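Local coordinates for paternally-expressed gene 3 protein (Homo sapiens, PDB 4BHX) that mediates homo- or heterodimerization through its SCAN domain to control gene expression combinatorially, and takes part in p53-linked neuronal apoptosis, at residues Val54-Leu59 with Glu76-Val82. Sequence-based numbering, arbitrary orientation.
With EDO (1,2-ethanediol), chain G.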
# COMPACT_ATOMS: atom_id res chain seq x y z
N VAL A 54 3.25 6.75 -3.35
CA VAL A 54 4.64 6.68 -3.77
C VAL A 54 5.34 5.49 -3.10
O VAL A 54 6.02 4.68 -3.75
CB VAL A 54 5.38 7.99 -3.49
CG1 VAL A 54 6.89 7.85 -3.68
CG2 VAL A 54 4.86 9.12 -4.32
N LEU A 55 5.15 5.34 -1.79
CA LEU A 55 5.69 4.17 -1.09
C LEU A 55 5.21 2.83 -1.67
O LEU A 55 6.07 1.94 -1.91
CB LEU A 55 5.43 4.28 0.41
CG LEU A 55 5.97 3.04 1.22
CD1 LEU A 55 7.47 3.02 1.16
CD2 LEU A 55 5.38 3.15 2.61
N GLU A 56 3.90 2.70 -1.99
CA GLU A 56 3.32 1.52 -2.55
C GLU A 56 4.02 1.14 -3.86
O GLU A 56 4.43 -0.03 -4.07
CB GLU A 56 1.84 1.66 -2.82
CG GLU A 56 1.24 0.39 -3.40
CD GLU A 56 -0.19 0.52 -3.87
OE1 GLU A 56 -0.68 1.65 -4.27
OE2 GLU A 56 -0.89 -0.52 -3.76
N GLN A 57 4.20 2.14 -4.71
CA GLN A 57 4.87 1.93 -6.02
C GLN A 57 6.36 1.58 -5.84
O GLN A 57 6.84 0.61 -6.41
CB GLN A 57 4.61 3.13 -6.95
CG GLN A 57 5.23 2.90 -8.33
CD GLN A 57 4.62 1.77 -9.08
OE1 GLN A 57 3.43 1.44 -8.92
NE2 GLN A 57 5.41 1.14 -9.92
N TYR A 58 7.06 2.29 -4.96
CA TYR A 58 8.46 2.06 -4.68
C TYR A 58 8.71 0.63 -4.22
O TYR A 58 9.62 -0.03 -4.77
CB TYR A 58 9.05 3.05 -3.66
CG TYR A 58 10.55 3.40 -3.82
CD1 TYR A 58 11.49 2.45 -4.28
CD2 TYR A 58 11.02 4.65 -3.45
CE1 TYR A 58 12.84 2.78 -4.44
CE2 TYR A 58 12.34 5.02 -3.65
CZ TYR A 58 13.26 4.06 -4.10
OH TYR A 58 14.56 4.44 -4.26
N LEU A 59 7.87 0.14 -3.30
CA LEU A 59 8.01 -1.22 -2.78
C LEU A 59 7.92 -2.27 -3.91
O LEU A 59 8.63 -3.30 -3.88
CB LEU A 59 6.98 -1.48 -1.69
CG LEU A 59 7.27 -0.66 -0.40
CD1 LEU A 59 6.11 -0.95 0.54
CD2 LEU A 59 8.65 -1.01 0.21
N GLU A 76 8.42 2.21 7.16
CA GLU A 76 7.03 2.60 7.20
C GLU A 76 6.79 3.85 6.38
O GLU A 76 5.63 4.20 6.17
CB GLU A 76 6.46 2.70 8.63
CG GLU A 76 6.66 4.02 9.33
CD GLU A 76 8.10 4.24 9.68
OE1 GLU A 76 8.62 3.42 10.46
OE2 GLU A 76 8.72 5.21 9.16
N ASN A 77 7.86 4.50 5.90
CA ASN A 77 7.77 5.53 4.87
C ASN A 77 8.93 5.58 3.84
O ASN A 77 9.89 4.84 3.94
CB ASN A 77 7.55 6.88 5.52
CG ASN A 77 8.79 7.38 6.23
OD1 ASN A 77 9.91 7.11 5.84
ND2 ASN A 77 8.57 8.14 7.29
N CYS A 78 8.85 6.45 2.86
CA CYS A 78 9.83 6.43 1.76
C CYS A 78 11.22 6.76 2.19
O CYS A 78 12.16 6.15 1.72
CB CYS A 78 9.49 7.40 0.65
SG CYS A 78 8.04 6.82 -0.25
N GLU A 79 11.35 7.80 3.01
CA GLU A 79 12.63 8.29 3.44
C GLU A 79 13.46 7.20 4.05
O GLU A 79 14.65 7.08 3.82
CB GLU A 79 12.40 9.43 4.44
CG GLU A 79 12.67 10.73 3.77
CD GLU A 79 14.15 10.88 3.55
OE1 GLU A 79 14.89 10.39 4.43
OE2 GLU A 79 14.55 11.47 2.53
N LYS A 80 12.78 6.44 4.86
CA LYS A 80 13.36 5.34 5.51
C LYS A 80 13.93 4.44 4.42
O LYS A 80 15.16 4.23 4.36
CB LYS A 80 12.25 4.67 6.22
CG LYS A 80 12.63 3.74 7.30
CD LYS A 80 11.66 3.97 8.46
CE LYS A 80 11.86 2.96 9.58
NZ LYS A 80 10.61 2.23 9.95
N LEU A 81 13.04 3.99 3.53
CA LEU A 81 13.34 3.04 2.47
C LEU A 81 14.57 3.47 1.71
O LEU A 81 15.44 2.65 1.44
CB LEU A 81 12.09 2.88 1.51
CG LEU A 81 12.19 1.95 0.28
CD1 LEU A 81 12.52 0.54 0.69
CD2 LEU A 81 10.91 1.97 -0.59
N VAL A 82 14.65 4.75 1.38
CA VAL A 82 15.76 5.31 0.64
C VAL A 82 17.08 5.25 1.41
O VAL A 82 18.15 5.00 0.81
CB VAL A 82 15.53 6.79 0.29
CG1 VAL A 82 16.86 7.48 -0.01
CG2 VAL A 82 14.59 6.90 -0.90
C1 EDO G . 7.06 -5.42 -1.84
O1 EDO G . 6.03 -5.16 -0.86
C2 EDO G . 8.47 -5.59 -1.30
O2 EDO G . 9.33 -4.73 -2.04
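Leu81 reaches from helix 78-85 into the surface of helix 46-61, where its CD2 methyl meets Leu55, Tyr58 and Leu59. Tyr58 receives this methyl over one ring face, displaced toward the rim on the CB side; CD2 lies 3.9 Å from the ring centroid and 27° off the normal, a CH-pi contact. The same CD2 is 4.0 Å from CD1 of Leu55 and 3.8 Å from CD2 of Leu59. With CG of Leu81 anti to the backbone N (chi1 178°), the CD2 branch is carried in among these three side chains. Farther out on the ring, CE2 of Tyr58 has CG2 of Val82 4.0 Å away, the two side chains crossing nearly at right angles.

At the start of helix 78-85, Cys78 lays its SG alongside the backbone of Leu55, 3.7 Å from the CB of that leucine, and also touches Val54 CG1. Here the backbones of the two segments are nearest by CA atoms, Leu55 and Cys78 lying 5.5 Å apart. Beyond it, CD2 of Leu55 packs at 3.7 Å from the carbonyl O of Glu76.

Asn77 N-caps helix 78-85: Lys80 N donates to its OD1 over 3.1 Å in a nearly straight bond, probably steadying the first turn, which carries Cys78 and leads into Leu81. Val70 of helix 67-73 touches both Leu59 and Leu81, so three helices of the SCAN domain meet around the leucines.

No hydrogen bond or salt bridge joins the two segments; the segment axes run 29° from parallel, and their association rests on van der Waals packing of aliphatic groups, a sulfur and one aromatic face, while the Asn77 cap probably steadies the start of helix 78-85.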